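Local coordinates for protein putative xanthine dehydrogenase YAGS fad-binding subunit (Escherichia coli, PDB 5G5G) that probably oxidises aldehydes, as the molybdenum-bearing subunit of a periplasmic aldehyde oxidase, using a pterin cytosine dinucleotide cofactor, at residues I176-T181 against R713-P718; T181-S186 against M639-V644; A189-A194 against W207-M212; L270-I275 against H654-Y659; E305-N310 against G335-T340. One frame throughout, in Å; residues are numbered along the deposited sequence.

Interaction 1. Residues I176-T181 against R713-P718; sequences IDATYT and RVRDYP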
# COMPACT_ATOMS: atom_id res chain seq x y z
N ILE C 176 -0.77 -34.32 11.74
CA ILE C 176 -0.35 -33.03 12.35
C ILE C 176 -1.51 -32.39 13.08
O ILE C 176 -2.67 -32.67 12.76
CB ILE C 176 0.27 -32.02 11.33
CG1 ILE C 176 -0.74 -31.59 10.29
CG2 ILE C 176 1.50 -32.61 10.65
CD1 ILE C 176 -1.51 -30.33 10.67
N ASP C 177 -1.18 -31.59 14.10
CA ASP C 177 -2.13 -30.78 14.88
C ASP C 177 -1.39 -29.48 15.16
O ASP C 177 -0.41 -29.50 15.90
CB ASP C 177 -2.53 -31.48 16.19
CG ASP C 177 -3.51 -30.67 17.03
OD1 ASP C 177 -3.45 -29.46 17.02
OD2 ASP C 177 -4.33 -31.26 17.78
N ALA C 178 -1.81 -28.39 14.53
CA ALA C 178 -1.04 -27.16 14.57
C ALA C 178 -1.98 -26.00 14.54
O ALA C 178 -3.10 -26.13 14.03
CB ALA C 178 -0.07 -27.04 13.40
N THR C 179 -1.52 -24.88 15.11
CA THR C 179 -2.30 -23.65 15.19
C THR C 179 -1.53 -22.58 14.47
O THR C 179 -0.31 -22.50 14.61
CB THR C 179 -2.59 -23.27 16.67
OG1 THR C 179 -3.35 -24.33 17.28
CG2 THR C 179 -3.34 -21.96 16.85
N TYR C 180 -2.26 -21.73 13.76
CA TYR C 180 -1.69 -20.67 12.93
C TYR C 180 -2.48 -19.37 13.17
O TYR C 180 -3.66 -19.37 13.51
CB TYR C 180 -1.73 -21.00 11.43
CG TYR C 180 -1.16 -22.34 11.09
CD1 TYR C 180 -1.93 -23.51 11.24
CD2 TYR C 180 0.14 -22.47 10.65
CE1 TYR C 180 -1.37 -24.74 10.95
CE2 TYR C 180 0.69 -23.71 10.37
CZ TYR C 180 -0.07 -24.84 10.51
OH TYR C 180 0.48 -26.09 10.31
N THR C 181 -1.78 -18.26 13.05
CA THR C 181 -2.43 -16.94 13.11
C THR C 181 -2.05 -16.07 11.94
O THR C 181 -0.90 -16.12 11.46
CB THR C 181 -2.19 -16.17 14.43
OG1 THR C 181 -0.79 -15.85 14.57
CG2 THR C 181 -2.59 -16.99 15.61
N ARG C 713 9.99 -23.30 11.44
CA ARG C 713 8.57 -23.09 11.13
C ARG C 713 8.05 -21.90 11.90
O ARG C 713 8.27 -21.80 13.11
CB ARG C 713 7.73 -24.28 11.53
CG ARG C 713 8.00 -25.51 10.74
CD ARG C 713 7.32 -25.46 9.39
NE ARG C 713 7.51 -26.74 8.73
CZ ARG C 713 7.22 -26.98 7.46
NH1 ARG C 713 6.75 -26.03 6.67
NH2 ARG C 713 7.44 -28.19 6.97
N VAL C 714 7.43 -20.96 11.22
CA VAL C 714 6.81 -19.85 11.89
C VAL C 714 5.33 -19.87 11.49
O VAL C 714 4.98 -19.78 10.30
CB VAL C 714 7.44 -18.51 11.45
CG1 VAL C 714 6.74 -17.33 12.12
CG2 VAL C 714 8.94 -18.54 11.74
N ARG C 715 4.46 -19.96 12.50
CA ARG C 715 3.03 -20.15 12.22
C ARG C 715 2.18 -18.93 12.52
O ARG C 715 0.97 -18.97 12.35
CB ARG C 715 2.54 -21.38 12.99
CG ARG C 715 3.34 -22.64 12.73
CD ARG C 715 2.69 -23.85 13.35
NE ARG C 715 3.46 -25.03 13.07
CZ ARG C 715 4.55 -25.40 13.73
NH1 ARG C 715 4.96 -24.73 14.81
NH2 ARG C 715 5.18 -26.51 13.37
N ASP C 716 2.80 -17.86 13.00
CA ASP C 716 2.16 -16.57 13.25
C ASP C 716 2.75 -15.55 12.26
O ASP C 716 3.92 -15.17 12.33
CB ASP C 716 2.29 -16.10 14.72
CG ASP C 716 3.72 -15.92 15.16
OD1 ASP C 716 4.48 -16.90 15.06
OD2 ASP C 716 4.08 -14.79 15.62
N TYR C 717 1.95 -15.18 11.28
CA TYR C 717 2.40 -14.23 10.26
C TYR C 717 2.34 -12.80 10.80
O TYR C 717 1.57 -12.53 11.73
CB TYR C 717 1.48 -14.32 9.08
CG TYR C 717 1.58 -15.53 8.21
CD1 TYR C 717 0.79 -16.68 8.45
CD2 TYR C 717 2.37 -15.51 7.10
CE1 TYR C 717 0.83 -17.79 7.58
CE2 TYR C 717 2.39 -16.56 6.21
CZ TYR C 717 1.63 -17.70 6.44
OH TYR C 717 1.67 -18.69 5.50
N PRO C 718 3.12 -11.85 10.24
CA PRO C 718 4.11 -12.07 9.19
C PRO C 718 5.40 -12.66 9.75
O PRO C 718 5.68 -12.58 10.97
CB PRO C 718 4.36 -10.64 8.65
CG PRO C 718 4.11 -9.76 9.85
CD PRO C 718 3.05 -10.42 10.66
O HOH W 1 -0.54 -13.43 13.24
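Tyr180 and Arg715 meet aslant, the tyrosine ring and the guanidinium turned 64° against each other, so the two do not stack. The aliphatic part of Arg715 follows one side of the ring: its CB lies 3.5 Å from Tyr180 CD2, and its CD is 3.6 Å from Tyr180 CE2. CE2 in turn sits at the guanidinium edge, near its plane, while Arg713 CB covers one guanidinium face off-centre. At the Tyr717 ring the edge is used as well, Thr181 O lying in the ring plane 3.5 Å from CD1. Because the Arg715 chain stays extended from CG to NE (chi2 -171°), it passes the ring and brings NH2 to a salt bridge with Glu367 on helix 354-372. Tyr180 OH binds the other carboxylate oxygen of the same glutamate. Cutting Tyr180 back to an alanine is likely to leave the Arg715 methylenes without their flanking ring and Glu367 short of one hydrogen bond. The backbones close the contact. Thr181 N donates to Arg715 O at 2.9 Å, and Tyr717 N returns a nearly straight bond (170°) to Thr181 O. Water 1 links Thr181 OG1 to Tyr717 O. This is a single beta bridge, Thr181 with Asp716, by which the loop after helix 698-710 pairs with 174-182, an outermost strand of its mixed five-stranded sheet.

Interaction 2. Residues T181-S186 against M639-V644; sequences TTPDQS and MEELAV
Where strand 174-182 runs out into a loop, Pro183 to Ser186 cross the segment that follows helix 619-638, Glu640 to Val644, at 107°; the crossing ties together the two cofactor-binding sequence ranges of the chain. One direct bond holds it: Leu642 N donates to Asp184 O at 3.0 Å, almost straight at 173°, from a position tilted out of the carbonyl plane. Apolar groups pack around this bond. The Pro183 ring lies across the Glu641 side chain at about a right angle, Pro183 CB touching Glu641 CG at 3.7 Å. Leu642, its CG beside the backbone N (chi1 -71°), sends CD1 over the Gln185 backbone, 3.8 Å from Gln185 C, and both its methyls reach Ser186 CB. Two waters complete the joint. Water 2 accepts from Asp184 N and donates to Asp184 OD2 and to Leu642 O, the last at 2.8 Å; water 3 accepts from Gln185 NE2 and donates to Glu640 O. Asp184 OD1 is taken by the backbone N of Ala284, and Gln185 OE1 by Arg282. Val644 CG2 flanks the carboxylate, 3.5 Å from Asp184 OD2. Glu640 turns its carboxylate to Tyr659 OH and to a basic side chain of another protein chain. With OD1 held by Ala284 N and OD2 by water 2, the buried Asp184 carboxylate is likely to be fixed in its rotation, and water 2 carries that hold on to Leu642 O.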
# COMPACT_ATOMS: atom_id res chain seq x y z
N THR C 181 -1.78 -18.26 13.05
CA THR C 181 -2.43 -16.94 13.11
C THR C 181 -2.05 -16.07 11.94
O THR C 181 -0.90 -16.12 11.46
CB THR C 181 -2.19 -16.17 14.43
OG1 THR C 181 -0.79 -15.85 14.57
CG2 THR C 181 -2.59 -16.99 15.61
N THR C 182 -3.01 -15.24 11.56
CA THR C 182 -2.82 -14.12 10.61
C THR C 182 -3.35 -12.85 11.27
O THR C 182 -4.33 -12.88 11.99
CB THR C 182 -3.53 -14.32 9.31
OG1 THR C 182 -4.96 -14.36 9.51
CG2 THR C 182 -3.10 -15.64 8.69
N PRO C 183 -2.66 -11.73 11.03
CA PRO C 183 -3.03 -10.50 11.67
C PRO C 183 -4.12 -9.76 10.90
O PRO C 183 -4.45 -10.10 9.73
CB PRO C 183 -1.69 -9.68 11.58
CG PRO C 183 -1.12 -10.09 10.29
CD PRO C 183 -1.50 -11.56 10.15
N ASP C 184 -4.65 -8.70 11.54
CA ASP C 184 -5.47 -7.77 10.82
C ASP C 184 -4.63 -7.13 9.70
O ASP C 184 -3.42 -6.83 9.87
CB ASP C 184 -6.01 -6.71 11.78
CG ASP C 184 -6.83 -7.32 12.89
OD1 ASP C 184 -7.98 -7.68 12.61
OD2 ASP C 184 -6.29 -7.40 14.04
N GLN C 185 -5.22 -7.00 8.52
CA GLN C 185 -4.54 -6.39 7.38
C GLN C 185 -5.36 -5.25 6.80
O GLN C 185 -6.61 -5.21 6.92
CB GLN C 185 -4.19 -7.43 6.27
CG GLN C 185 -3.33 -8.57 6.79
CD GLN C 185 -3.21 -9.76 5.83
OE1 GLN C 185 -4.04 -9.94 4.96
NE2 GLN C 185 -2.20 -10.62 6.07
N SER C 186 -4.68 -4.41 6.04
CA SER C 186 -5.26 -3.18 5.51
C SER C 186 -5.08 -3.06 4.01
O SER C 186 -4.02 -3.37 3.47
CB SER C 186 -4.63 -1.95 6.24
OG SER C 186 -5.47 -0.81 6.15
N MET C 639 5.78 -8.74 6.02
CA MET C 639 5.84 -7.39 6.60
C MET C 639 4.54 -6.77 7.06
O MET C 639 4.58 -5.92 7.95
CB MET C 639 6.57 -6.45 5.62
CG MET C 639 5.89 -6.34 4.27
SD MET C 639 6.77 -5.32 3.05
CE MET C 639 8.02 -6.44 2.45
N GLU C 640 3.39 -7.15 6.50
CA GLU C 640 2.12 -6.48 6.79
C GLU C 640 1.47 -6.93 8.08
O GLU C 640 1.27 -8.14 8.33
CB GLU C 640 1.15 -6.73 5.65
CG GLU C 640 1.44 -5.96 4.43
CD GLU C 640 0.46 -6.13 3.28
OE1 GLU C 640 -0.79 -6.08 3.50
OE2 GLU C 640 0.93 -6.23 2.12
N GLU C 641 1.20 -5.99 8.97
CA GLU C 641 0.42 -6.27 10.16
C GLU C 641 -0.12 -4.96 10.73
O GLU C 641 0.65 -4.04 10.97
CB GLU C 641 1.27 -6.98 11.22
CG GLU C 641 0.67 -6.96 12.61
CD GLU C 641 1.34 -7.92 13.59
OE1 GLU C 641 2.46 -8.43 13.31
OE2 GLU C 641 0.74 -8.14 14.67
N LEU C 642 -1.42 -4.91 11.00
CA LEU C 642 -1.96 -3.82 11.82
C LEU C 642 -1.73 -4.24 13.28
O LEU C 642 -2.37 -5.15 13.78
CB LEU C 642 -3.45 -3.61 11.59
CG LEU C 642 -3.85 -3.00 10.23
CD1 LEU C 642 -5.34 -3.15 9.94
CD2 LEU C 642 -3.46 -1.54 10.15
N ALA C 643 -0.84 -3.52 13.96
CA ALA C 643 -0.55 -3.73 15.35
C ALA C 643 -1.72 -3.29 16.22
O ALA C 643 -2.00 -2.10 16.30
CB ALA C 643 0.69 -2.98 15.73
N VAL C 644 -2.32 -4.24 16.93
CA VAL C 644 -3.40 -3.93 17.84
C VAL C 644 -2.88 -3.52 19.21
O VAL C 644 -2.08 -4.25 19.83
CB VAL C 644 -4.32 -5.15 18.03
CG1 VAL C 644 -5.37 -4.89 19.11
CG2 VAL C 644 -4.98 -5.50 16.70
O HOH W 2 -3.70 -7.60 13.95
O HOH W 3 0.25 -10.58 7.48

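Interaction 3. Residues A189-A194 against W207-M212; sequences AMEPHA and WTSNQM
Thr208 meets Ala194 first: Thr208 CA approaches Ala194 O in a CA-H...O contact of 3.5 Å. Thr208 OG1 turns to Ser195 OG. Ser209 follows and carries the contact, its hydroxyl donating to Glu191 OE1 over a short 2.6 Å. The glutamate makes the reach by holding CG opposite its own backbone N (chi1 179°) and staying extended beyond it, and the serine meets OE1 from above the carboxylate plane, 55° out of it. The same OE1 also accepts from Gly239 N, while Lys245 NZ binds both Ser209 OG and Glu191 O, so a lysine charge lies beside the bond and may favour an ionised carboxylate. With an alanine for Glu191, the Ser209 hydroxyl and Gly239 N would probably lose their shared acceptor, and Ser209 would be freer to turn. Ser209 O probably accepts a hydrogen bond from water 4, which Ala194 N holds only weakly. Asn210 then closes an Asx turn, OD1 accepting from Met212 N at 2.8 Å in the carbonyl plane. Within that turn Gln211 directs NE2 to an oxygen of the dioxothiomolybdenum ion, and Met212 occupies the N-cap of helix 213-224. A glutamine beside the metal, set on a turn that leads from strand to helix, belongs to the molybdenum site as in xanthine oxidase relatives.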
# COMPACT_ATOMS: atom_id res chain seq x y z
N ALA C 189 -5.07 1.04 -0.48
CA ALA C 189 -5.21 1.46 -1.88
C ALA C 189 -4.62 2.85 -2.02
O ALA C 189 -4.81 3.70 -1.13
CB ALA C 189 -6.67 1.47 -2.31
N MET C 190 -3.90 3.08 -3.12
CA MET C 190 -3.08 4.29 -3.19
C MET C 190 -3.93 5.53 -3.30
O MET C 190 -3.49 6.57 -2.87
CB MET C 190 -2.08 4.20 -4.33
CG MET C 190 -0.91 5.17 -4.21
SD MET C 190 0.06 5.04 -2.70
CE MET C 190 0.37 3.32 -2.64
N GLU C 191 -5.16 5.43 -3.84
CA GLU C 191 -6.10 6.56 -3.78
C GLU C 191 -6.87 6.51 -2.48
O GLU C 191 -7.65 5.59 -2.26
CB GLU C 191 -7.05 6.58 -5.00
CG GLU C 191 -8.08 7.72 -4.99
CD GLU C 191 -9.30 7.45 -5.87
OE1 GLU C 191 -9.56 6.27 -6.25
OE2 GLU C 191 -10.00 8.43 -6.17
N PRO C 192 -6.72 7.56 -1.64
CA PRO C 192 -7.54 7.64 -0.46
C PRO C 192 -8.99 7.68 -0.88
O PRO C 192 -9.33 8.30 -1.92
CB PRO C 192 -7.11 9.02 0.16
CG PRO C 192 -5.70 9.22 -0.28
CD PRO C 192 -5.74 8.66 -1.70
N HIS C 193 -9.85 7.14 -0.04
CA HIS C 193 -11.27 7.22 -0.30
C HIS C 193 -11.65 8.71 -0.44
O HIS C 193 -11.25 9.54 0.36
CB HIS C 193 -12.08 6.63 0.85
CG HIS C 193 -11.94 5.16 1.01
ND1 HIS C 193 -10.78 4.55 1.42
CD2 HIS C 193 -12.83 4.16 0.81
CE1 HIS C 193 -10.97 3.25 1.47
NE2 HIS C 193 -12.21 2.99 1.12
N ALA C 194 -12.43 9.02 -1.48
CA ALA C 194 -12.90 10.37 -1.70
C ALA C 194 -14.18 10.45 -2.51
O ALA C 194 -14.42 9.59 -3.36
CB ALA C 194 -11.82 11.20 -2.40
N TRP C 207 -19.64 11.87 -7.35
CA TRP C 207 -18.43 11.35 -7.96
C TRP C 207 -17.68 10.70 -6.82
O TRP C 207 -17.48 11.30 -5.74
CB TRP C 207 -17.60 12.48 -8.52
CG TRP C 207 -18.19 13.15 -9.75
CD1 TRP C 207 -17.84 12.93 -11.03
CD2 TRP C 207 -19.23 14.15 -9.79
NE1 TRP C 207 -18.57 13.74 -11.89
CE2 TRP C 207 -19.43 14.50 -11.15
CE3 TRP C 207 -19.98 14.83 -8.80
CZ2 TRP C 207 -20.36 15.49 -11.56
CZ3 TRP C 207 -20.94 15.75 -9.22
CH2 TRP C 207 -21.12 16.10 -10.57
N THR C 208 -17.24 9.47 -7.02
CA THR C 208 -16.68 8.74 -5.89
C THR C 208 -15.67 7.72 -6.37
O THR C 208 -15.36 7.64 -7.57
CB THR C 208 -17.85 8.08 -5.07
OG1 THR C 208 -17.39 7.57 -3.80
CG2 THR C 208 -18.48 6.97 -5.88
N SER C 209 -15.13 6.96 -5.40
CA SER C 209 -14.16 5.91 -5.64
C SER C 209 -14.79 4.63 -5.06
O SER C 209 -14.85 4.47 -3.85
CB SER C 209 -12.81 6.25 -4.96
OG SER C 209 -11.80 5.32 -5.33
N ASN C 210 -15.41 3.81 -5.93
CA ASN C 210 -16.23 2.72 -5.47
C ASN C 210 -16.20 1.59 -6.51
O ASN C 210 -16.34 1.87 -7.69
CB ASN C 210 -17.66 3.20 -5.18
CG ASN C 210 -18.46 2.20 -4.37
OD1 ASN C 210 -18.72 1.10 -4.83
ND2 ASN C 210 -18.80 2.55 -3.13
N GLN C 211 -16.07 0.35 -6.05
CA GLN C 211 -15.98 -0.83 -6.89
C GLN C 211 -17.36 -1.28 -7.42
O GLN C 211 -17.41 -2.05 -8.41
CB GLN C 211 -15.39 -1.99 -6.09
CG GLN C 211 -13.96 -1.78 -5.58
CD GLN C 211 -13.39 -2.86 -4.69
OE1 GLN C 211 -12.74 -2.60 -3.67
NE2 GLN C 211 -13.67 -4.11 -5.06
N MET C 212 -18.44 -0.87 -6.76
CA MET C 212 -19.79 -1.46 -6.94
C MET C 212 -20.81 -0.36 -7.07
O MET C 212 -21.32 0.14 -6.07
CB MET C 212 -20.13 -2.35 -5.75
CG MET C 212 -19.24 -3.56 -5.56
SD MET C 212 -19.73 -4.78 -6.81
CE MET C 212 -18.76 -6.18 -6.43
O HOH W 4 -14.33 6.58 -1.84

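Interaction 4. Residues L270-I275 against H654-Y659; sequences LPRPSI and HDMAGY
His654 ND1 donates to Pro273 O at 2.8 Å, a weak bond because its angle at the hydrogen is only 129° and the oxygen approaches the imidazole obliquely. The ring reaches it with CG lodged between backbone N and carbonyl carbon (chi1 58°). Pro273 CA-H points back at His654 O, 3.4 Å away. Beside them, in one of two Met656 conformers, the methyl CE sits over the centre of one face of the Arg272 guanidinium, 3.9 Å from CZ, a contact doubtful to that extent. Further out, each group has its own hold. Arg272 NH2 binds Ala189 O and the backbone of another protein chain; His654 NE2 is bonded to an acidic side chain of a third chain, and His109 meets its ring edge-to-face. On the 654-659 side, Asp655 OD1 takes two backbone donors, Gly658 N at 2.7 Å and Ala657 N at 2.8 Å, which fixes the bend just after the contact. On the other, Pro271 O accepts from Ser274 N. Thus a 3-10 turn, residues 272-274 leading into helix 275-278, faces an Asx turn at a place where three subunits meet, with the Asp655 side chain about 8 Å from the bound flavin-adenine dinucleotide.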
# COMPACT_ATOMS: atom_id res chain seq x y z
N LEU C 270 -10.81 11.06 2.73
CA LEU C 270 -10.39 10.53 4.04
C LEU C 270 -8.86 10.65 4.11
O LEU C 270 -8.14 10.05 3.30
CB LEU C 270 -10.81 9.08 4.22
CG LEU C 270 -12.30 8.78 4.01
CD1 LEU C 270 -12.58 7.33 4.40
CD2 LEU C 270 -13.09 9.68 4.86
N PRO C 271 -8.34 11.39 5.08
CA PRO C 271 -6.86 11.51 5.15
C PRO C 271 -6.23 10.14 5.41
O PRO C 271 -6.81 9.33 6.16
CB PRO C 271 -6.67 12.42 6.36
CG PRO C 271 -7.99 13.13 6.55
CD PRO C 271 -9.04 12.21 6.07
N ARG C 272 -5.06 9.89 4.81
CA ARG C 272 -4.40 8.59 4.90
C ARG C 272 -4.31 8.09 6.38
O ARG C 272 -4.61 6.91 6.63
CB ARG C 272 -3.03 8.59 4.23
CG ARG C 272 -2.30 7.26 4.27
CD ARG C 272 -3.04 6.14 3.58
NE ARG C 272 -3.13 6.41 2.18
CZ ARG C 272 -3.76 5.67 1.29
NH1 ARG C 272 -4.42 4.56 1.68
NH2 ARG C 272 -3.73 6.04 0.01
N PRO C 273 -3.88 8.94 7.32
CA PRO C 273 -3.80 8.45 8.72
C PRO C 273 -5.10 7.97 9.35
O PRO C 273 -5.04 7.21 10.34
CB PRO C 273 -3.19 9.63 9.49
CG PRO C 273 -2.62 10.55 8.48
CD PRO C 273 -3.31 10.30 7.19
N SER C 274 -6.24 8.39 8.80
CA SER C 274 -7.55 7.96 9.30
C SER C 274 -8.06 6.68 8.66
O SER C 274 -8.99 6.07 9.22
CB SER C 274 -8.59 9.04 9.05
OG SER C 274 -8.96 9.09 7.70
N ILE C 275 -7.50 6.29 7.53
CA ILE C 275 -8.04 5.19 6.73
C ILE C 275 -7.99 3.84 7.46
O ILE C 275 -9.00 3.19 7.57
CB ILE C 275 -7.52 5.16 5.29
CG1 ILE C 275 -8.07 6.39 4.56
CG2 ILE C 275 -7.95 3.87 4.58
CD1 ILE C 275 -7.48 6.59 3.19
N HIS C 654 -0.96 3.25 11.92
CA HIS C 654 -2.07 3.52 11.01
C HIS C 654 -1.78 4.55 9.93
O HIS C 654 -2.51 5.50 9.76
CB HIS C 654 -3.37 3.83 11.77
CG HIS C 654 -3.30 4.98 12.73
ND1 HIS C 654 -3.37 6.30 12.34
CD2 HIS C 654 -3.25 5.01 14.09
CE1 HIS C 654 -3.34 7.09 13.40
NE2 HIS C 654 -3.28 6.33 14.47
N ASP C 655 -0.73 4.31 9.16
CA ASP C 655 -0.41 5.12 8.01
C ASP C 655 0.44 4.31 7.04
O ASP C 655 0.65 3.09 7.25
CB ASP C 655 0.20 6.46 8.43
CG ASP C 655 1.55 6.32 9.10
OD1 ASP C 655 2.38 5.48 8.67
OD2 ASP C 655 1.76 7.04 10.08
N MET C 656 0.88 4.98 5.98
CA MET C 656 1.53 4.35 4.83
C MET C 656 3.05 4.19 5.08
O MET C 656 3.72 3.64 4.20
CB MET C 656 1.15 5.18 3.58
CG MET C 656 1.69 4.82 2.21
SD MET C 656 1.14 3.21 1.53
CE MET C 656 -0.51 3.62 0.92
N ALA C 657 3.56 4.62 6.25
CA ALA C 657 4.93 4.29 6.71
C ALA C 657 4.88 3.19 7.78
O ALA C 657 5.63 2.20 7.69
CB ALA C 657 5.64 5.51 7.26
N GLY C 658 3.97 3.32 8.75
CA GLY C 658 3.87 2.33 9.81
C GLY C 658 3.40 0.93 9.37
O GLY C 658 3.85 -0.10 9.93
N TYR C 659 2.43 0.90 8.47
CA TYR C 659 1.92 -0.37 7.91
C TYR C 659 2.67 -0.58 6.63
O TYR C 659 2.47 0.19 5.66
CB TYR C 659 0.43 -0.28 7.67
CG TYR C 659 -0.16 -1.60 7.11
CD1 TYR C 659 -0.17 -1.89 5.73
CD2 TYR C 659 -0.68 -2.55 7.98
CE1 TYR C 659 -0.73 -3.06 5.23
CE2 TYR C 659 -1.24 -3.70 7.52
CZ TYR C 659 -1.27 -3.96 6.13
OH TYR C 659 -1.83 -5.14 5.67

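Interaction 5. Residues E305-N310 against G335-T340; sequences ESWSGN and GLRLAT
Arg337 sets CG beside its backbone N (chi1 -55°), over the face of the Trp307 indole that CB already covers from the neighbouring parallel strand, and the bend at chi2 (-75°) turns the rest of the chain toward Glu305. The segments belong to strands 299-310 and 331-340, adjacent inner strands of a mixed five-stranded sheet. Five backbone hydrogen bonds join them: Ser306, Ser308 and Asn310 each donate to the facing strand, and Ser306 and Ser308 also accept from Arg337 N and Ala339 N, the shortest being Arg337 N to Ser306 O at 2.8 Å. On the face bearing Glu305, Trp307 and Arg337, CB of Arg337 makes a CH-pi contact, 3.4 Å from the centroid of the five-membered Trp307 ring and 16° off its normal. Trp307 NE1 is bonded to Val150 O. The guanidinium forms a salt bridge with Asp159 through NH1. Its bridge to Glu305 is one of charges alone: OE2 lies 3.3 Å from Arg337 NH2 but well out of the guanidinium plane, and that oxygen also binds His333. Leu338 CD1, on the opposite face, packs against Ser308 O. Water 5 spans the pair, donating to Glu305 OE1 and accepting from Arg337 NE at 3.2 Å.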
# COMPACT_ATOMS: atom_id res chain seq x y z
N GLU C 305 -10.67 -25.44 11.94
CA GLU C 305 -11.52 -24.47 12.65
C GLU C 305 -10.81 -23.13 12.61
O GLU C 305 -9.60 -23.07 12.68
CB GLU C 305 -11.81 -24.92 14.06
CG GLU C 305 -12.63 -26.19 14.12
CD GLU C 305 -13.05 -26.59 15.51
OE1 GLU C 305 -12.39 -26.22 16.49
OE2 GLU C 305 -14.08 -27.29 15.61
N SER C 306 -11.57 -22.06 12.45
CA SER C 306 -11.03 -20.72 12.45
C SER C 306 -11.84 -19.77 13.30
O SER C 306 -13.08 -19.79 13.28
CB SER C 306 -10.98 -20.19 11.02
OG SER C 306 -10.27 -18.95 10.98
N TRP C 307 -11.12 -18.99 14.09
CA TRP C 307 -11.68 -17.91 14.91
C TRP C 307 -11.31 -16.57 14.28
O TRP C 307 -10.17 -16.36 13.88
CB TRP C 307 -11.09 -17.97 16.31
CG TRP C 307 -11.70 -18.96 17.21
CD1 TRP C 307 -12.58 -18.73 18.20
CD2 TRP C 307 -11.40 -20.38 17.26
NE1 TRP C 307 -12.92 -19.94 18.84
CE2 TRP C 307 -12.18 -20.94 18.28
CE3 TRP C 307 -10.58 -21.22 16.49
CZ2 TRP C 307 -12.16 -22.35 18.57
CZ3 TRP C 307 -10.57 -22.59 16.76
CH2 TRP C 307 -11.35 -23.13 17.77
N SER C 308 -12.26 -15.66 14.23
CA SER C 308 -12.03 -14.26 13.86
C SER C 308 -13.04 -13.46 14.68
O SER C 308 -13.97 -14.05 15.27
CB SER C 308 -12.22 -14.00 12.34
OG SER C 308 -13.62 -14.09 11.97
N GLY C 309 -12.87 -12.16 14.69
CA GLY C 309 -13.77 -11.31 15.44
C GLY C 309 -14.29 -10.13 14.64
O GLY C 309 -13.72 -9.75 13.60
N ASN C 310 -15.39 -9.57 15.11
CA ASN C 310 -15.93 -8.38 14.47
C ASN C 310 -16.89 -7.67 15.39
O ASN C 310 -17.26 -8.18 16.47
CB ASN C 310 -16.66 -8.77 13.14
CG ASN C 310 -16.44 -7.77 12.04
OD1 ASN C 310 -16.29 -6.57 12.32
ND2 ASN C 310 -16.43 -8.23 10.80
N GLY C 335 -15.34 -25.59 10.63
CA GLY C 335 -16.16 -24.73 11.44
C GLY C 335 -15.60 -23.36 11.63
O GLY C 335 -14.38 -23.19 11.76
N LEU C 336 -16.49 -22.37 11.67
CA LEU C 336 -16.13 -21.00 12.01
C LEU C 336 -16.56 -20.65 13.41
O LEU C 336 -17.60 -21.12 13.90
CB LEU C 336 -16.74 -19.98 11.01
CG LEU C 336 -16.30 -20.08 9.56
CD1 LEU C 336 -17.09 -19.07 8.72
CD2 LEU C 336 -14.79 -19.88 9.45
N ARG C 337 -15.77 -19.78 14.05
CA ARG C 337 -16.08 -19.27 15.38
C ARG C 337 -15.92 -17.75 15.32
O ARG C 337 -14.85 -17.26 14.93
CB ARG C 337 -15.17 -19.90 16.39
CG ARG C 337 -15.17 -21.47 16.39
CD ARG C 337 -16.39 -21.96 17.02
NE ARG C 337 -16.38 -23.45 17.03
CZ ARG C 337 -16.84 -24.24 16.06
NH1 ARG C 337 -17.43 -23.73 14.99
NH2 ARG C 337 -16.82 -25.58 16.24
N LEU C 338 -16.96 -17.03 15.71
CA LEU C 338 -16.98 -15.58 15.56
C LEU C 338 -17.04 -14.90 16.93
O LEU C 338 -18.06 -14.98 17.62
CB LEU C 338 -18.19 -15.19 14.68
CG LEU C 338 -18.29 -13.69 14.40
CD1 LEU C 338 -17.08 -13.09 13.74
CD2 LEU C 338 -19.55 -13.49 13.58
N ALA C 339 -15.96 -14.23 17.31
CA ALA C 339 -15.94 -13.43 18.54
C ALA C 339 -16.48 -12.05 18.26
O ALA C 339 -16.49 -11.59 17.11
CB ALA C 339 -14.52 -13.31 19.08
N THR C 340 -16.86 -11.38 19.35
CA THR C 340 -17.18 -9.96 19.29
C THR C 340 -15.97 -9.13 19.68
O THR C 340 -15.47 -9.26 20.79
CB THR C 340 -18.39 -9.67 20.17
OG1 THR C 340 -19.47 -10.41 19.60
CG2 THR C 340 -18.75 -8.18 20.13
O HOH W 5 -14.38 -25.29 18.66
O HOH W 6 -14.74 -16.67 12.23

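Interactions 1 and 2 follow one another along strand 174-182, share Thr181 and touch, with Pro718 CD 3.4 Å from Glu641 OE1. Interaction 5 lies in the same sheet, its centre about 17 Å from that of interaction 1 and 16 Å from that of interaction 2. Tyr659 joins interactions 2 and 4: its OH is 2.6 Å from Glu640 OE1 and also approaches Ser186 N. Interaction 4 in turn meets interaction 3, where His193 O and Leu270 N stand 2.8 Å apart. The series thus runs from the sheet edge to the molybdenum site, which interaction 3 enters through Gln211; the side chains of Gln185 (interaction 2) and Asn310 (interaction 5) are about 11 and 13 Å from the ion.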